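Local coordinates for carbohydrate kinase, FGGY (Novosphingobium aromaticivorans, PDB 3H6E), which is a carbohydrate kinase of the FGGY type that probably transfers phosphate from ATP to a sugar or related polyol, at residues E167-G172 against V286-R291. Sequence-based numbering, arbitrary orientation.
Sequences EVTSLG and VDVHGR
A single helical turn, 168-171, lies against the type I turn D287-G290 in the loop between strands 282-286 and 292-298, with the CA atoms of G172 and V286 5.1 Å apart and those of V168 and G290 6.1 Å. V168 points into the turn. Being beta-branched, it can set CG1 on the carbonyl oxygen of D287 and near CA of G290 while both its methyls touch V286 CG1, each at 3.7 Å, the two valines crossing at about a right angle. V286 CG2 reaches CA of G172, where a CB would clash with it, so glycine fits. T169 is two-faced: CG2 lies against the backbone from V286 O to V288 N, 3.4 Å from D287 C, and touches V288 CG1, whereas OG1 is held by E167. That glutamate is the N-cap, its chain bent at chi2 (-81°) so that OE1 accepts from T169 N (2.8 Å), above the carboxylate plane, and from T169 OG1 on its syn lone pair. T169 OG1 also accepts from H232 N of strand 226-232. In the turn, D287 OD1 takes R291 N at 2.8 Å; at G290 (phi 86°, psi 0°) a CB would jam against the carbonyl oxygen of H289, so glycine is called for. A water accepting from V286 N (2.8 Å) and donating to T169 O bridges the backbones. The contact thus joins a capped helical turn to a beta hairpin closed by a type I turn with a G1 bulge at G290, consistent with a buried junction between the two halves of the actin-like ATPase fold of FGGY kinases.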
ATOM      1  N   GLU A 167      16.180  -0.145   0.174  1.00 24.94           N
ATOM      2  CA  GLU A 167      15.429   0.987   0.710  1.00 25.71           C
ATOM      3  C   GLU A 167      14.465   0.509   1.798  1.00 24.17           C
ATOM      4  O   GLU A 167      13.917  -0.592   1.717  1.00 24.68           O
ATOM      5  CB  GLU A 167      14.696   1.731  -0.411  1.00 24.67           C
ATOM      6  CG  GLU A 167      14.246   3.134  -0.037  1.00 25.20           C
ATOM      7  CD  GLU A 167      12.957   3.133   0.761  1.00 25.49           C
ATOM      8  OE1 GLU A 167      12.141   2.208   0.563  1.00 23.45           O
ATOM      9  OE2 GLU A 167      12.759   4.055   1.582  1.00 25.12           O
ATOM     10  N   VAL A 168      14.258   1.344   2.811  1.00 23.41           N
ATOM     11  CA  VAL A 168      13.592   0.906   4.036  1.00 23.49           C
ATOM     12  C   VAL A 168      12.097   0.561   3.907  1.00 23.60           C
ATOM     13  O   VAL A 168      11.622  -0.355   4.577  1.00 23.51           O
ATOM     14  CB  VAL A 168      13.804   1.923   5.185  1.00 22.24           C
ATOM     15  CG1 VAL A 168      12.893   3.118   5.022  1.00 22.10           C
ATOM     16  CG2 VAL A 168      13.566   1.258   6.527  1.00 24.81           C
ATOM     17  N   THR A 169      11.364   1.277   3.053  1.00 23.83           N
ATOM     18  CA  THR A 169       9.908   1.107   2.971  1.00 22.80           C
ATOM     19  C   THR A 169       9.470  -0.247   2.419  1.00 22.81           C
ATOM     20  O   THR A 169       8.412  -0.750   2.788  1.00 21.49           O
ATOM     21  CB  THR A 169       9.221   2.232   2.160  1.00 24.10           C
ATOM     22  OG1 THR A 169       9.602   2.147   0.780  1.00 23.37           O
ATOM     23  CG2 THR A 169       9.595   3.596   2.713  1.00 25.38           C
ATOM     24  N   SER A 170      10.261  -0.822   1.520  1.00 22.72           N
ATOM     25  CA  SER A 170       9.969  -2.159   1.022  1.00 22.37           C
ATOM     26  C   SER A 170      10.231  -3.187   2.118  1.00 22.51           C
ATOM     27  O   SER A 170       9.507  -4.169   2.239  1.00 23.27           O
ATOM     28  CB  SER A 170      10.798  -2.485  -0.220  1.00 24.44           C
ATOM     29  OG  SER A 170      10.302  -1.821  -1.369  1.00 24.63           O
ATOM     30  N   LEU A 171      11.269  -2.947   2.916  1.00 22.90           N
ATOM     31  CA  LEU A 171      11.620  -3.842   4.017  1.00 22.65           C
ATOM     32  C   LEU A 171      10.574  -3.786   5.123  1.00 22.39           C
ATOM     33  O   LEU A 171      10.361  -4.763   5.838  1.00 23.68           O
ATOM     34  CB  LEU A 171      12.992  -3.485   4.596  1.00 21.67           C
ATOM     35  CG  LEU A 171      14.194  -3.513   3.651  1.00 23.53           C
ATOM     36  CD1 LEU A 171      15.411  -2.871   4.308  1.00 21.91           C
ATOM     37  CD2 LEU A 171      14.508  -4.936   3.192  1.00 22.78           C
ATOM     38  N   GLY A 172       9.927  -2.637   5.267  1.00 22.03           N
ATOM     39  CA  GLY A 172       8.925  -2.467   6.304  1.00 23.47           C
ATOM     40  C   GLY A 172       7.544  -2.950   5.899  1.00 21.62           C
ATOM     41  O   GLY A 172       6.586  -2.815   6.658  1.00 22.51           O
ATOM     42  N   VAL A 286       6.768   1.369   7.374  1.00 20.59           N
ATOM     43  CA  VAL A 286       7.826   2.332   7.627  1.00 21.40           C
ATOM     44  C   VAL A 286       7.783   3.390   6.536  1.00 23.74           C
ATOM     45  O   VAL A 286       7.550   3.067   5.369  1.00 24.68           O
ATOM     46  CB  VAL A 286       9.204   1.641   7.612  1.00 23.58           C
ATOM     47  CG1 VAL A 286      10.311   2.662   7.588  1.00 24.58           C
ATOM     48  CG2 VAL A 286       9.351   0.723   8.819  1.00 22.97           C
ATOM     49  N   ASP A 287       7.989   4.652   6.902  1.00 23.18           N
ATOM     50  CA  ASP A 287       8.014   5.712   5.898  1.00 22.90           C
ATOM     51  C   ASP A 287       9.404   5.871   5.289  1.00 24.04           C
ATOM     52  O   ASP A 287      10.360   5.230   5.729  1.00 22.24           O
ATOM     53  CB  ASP A 287       7.491   7.041   6.459  1.00 24.11           C
ATOM     54  CG  ASP A 287       8.364   7.612   7.562  1.00 26.32           C
ATOM     55  OD1 ASP A 287       9.564   7.276   7.640  1.00 27.80           O
ATOM     56  OD2 ASP A 287       7.839   8.419   8.354  1.00 27.30           O
ATOM     57  N   VAL A 288       9.512   6.720   4.272  1.00 24.43           N
ATOM     58  CA  VAL A 288      10.780   6.899   3.571  1.00 24.07           C
ATOM     59  C   VAL A 288      11.882   7.378   4.511  1.00 25.05           C
ATOM     60  O   VAL A 288      13.064   7.316   4.174  1.00 27.19           O
ATOM     61  CB  VAL A 288      10.643   7.874   2.392  1.00 25.18           C
ATOM     62  CG1 VAL A 288       9.633   7.344   1.390  1.00 24.47           C
ATOM     63  CG2 VAL A 288      10.247   9.255   2.892  1.00 24.84           C
ATOM     64  N   HIS A 289      11.486   7.845   5.692  1.00 26.20           N
ATOM     65  CA  HIS A 289      12.433   8.307   6.703  1.00 28.33           C
ATOM     66  C   HIS A 289      12.767   7.215   7.710  1.00 27.49           C
ATOM     67  O   HIS A 289      13.569   7.429   8.616  1.00 30.09           O
ATOM     68  CB  HIS A 289      11.880   9.524   7.449  1.00 29.83           C
ATOM     69  CG  HIS A 289      11.726  10.742   6.595  1.00 31.59           C
ATOM     70  ND1 HIS A 289      10.554  11.044   5.934  1.00 30.46           N
ATOM     71  CD2 HIS A 289      12.598  11.734   6.290  1.00 31.80           C
ATOM     72  CE1 HIS A 289      10.709  12.171   5.261  1.00 35.71           C
ATOM     73  NE2 HIS A 289      11.942  12.608   5.459  1.00 35.90           N
ATOM     74  N   GLY A 290      12.142   6.053   7.566  1.00 25.41           N
ATOM     75  CA  GLY A 290      12.389   4.953   8.481  1.00 26.39           C
ATOM     76  C   GLY A 290      11.524   4.997   9.730  1.00 26.23           C
ATOM     77  O   GLY A 290      11.631   4.131  10.598  1.00 24.52           O
ATOM     78  N   ARG A 291      10.667   6.010   9.819  1.00 26.18           N
ATOM     79  CA  ARG A 291       9.747   6.152  10.945  1.00 25.94           C
ATOM     80  C   ARG A 291       8.562   5.194  10.827  1.00 23.69           C
ATOM     81  O   ARG A 291       7.967   5.055   9.757  1.00 23.99           O
ATOM     82  CB  ARG A 291       9.246   7.597  11.047  1.00 26.81           C
ATOM     83  CG  ARG A 291      10.146   8.528  11.859  1.00 28.59           C
ATOM     84  CD  ARG A 291       9.872   9.999  11.531  1.00 34.16           C
ATOM     85  NE  ARG A 291       8.585  10.194  10.859  1.00 34.68           N
ATOM     86  CZ  ARG A 291       7.426  10.403  11.481  1.00 34.05           C
ATOM     87  NH1 ARG A 291       7.373  10.452  12.807  1.00 34.64           N
ATOM     88  NH2 ARG A 291       6.312  10.563  10.772  1.00 32.15           N
TER
HETATM   89  O   HOH W   1       6.610  -0.077   4.996  1.00 20.78           O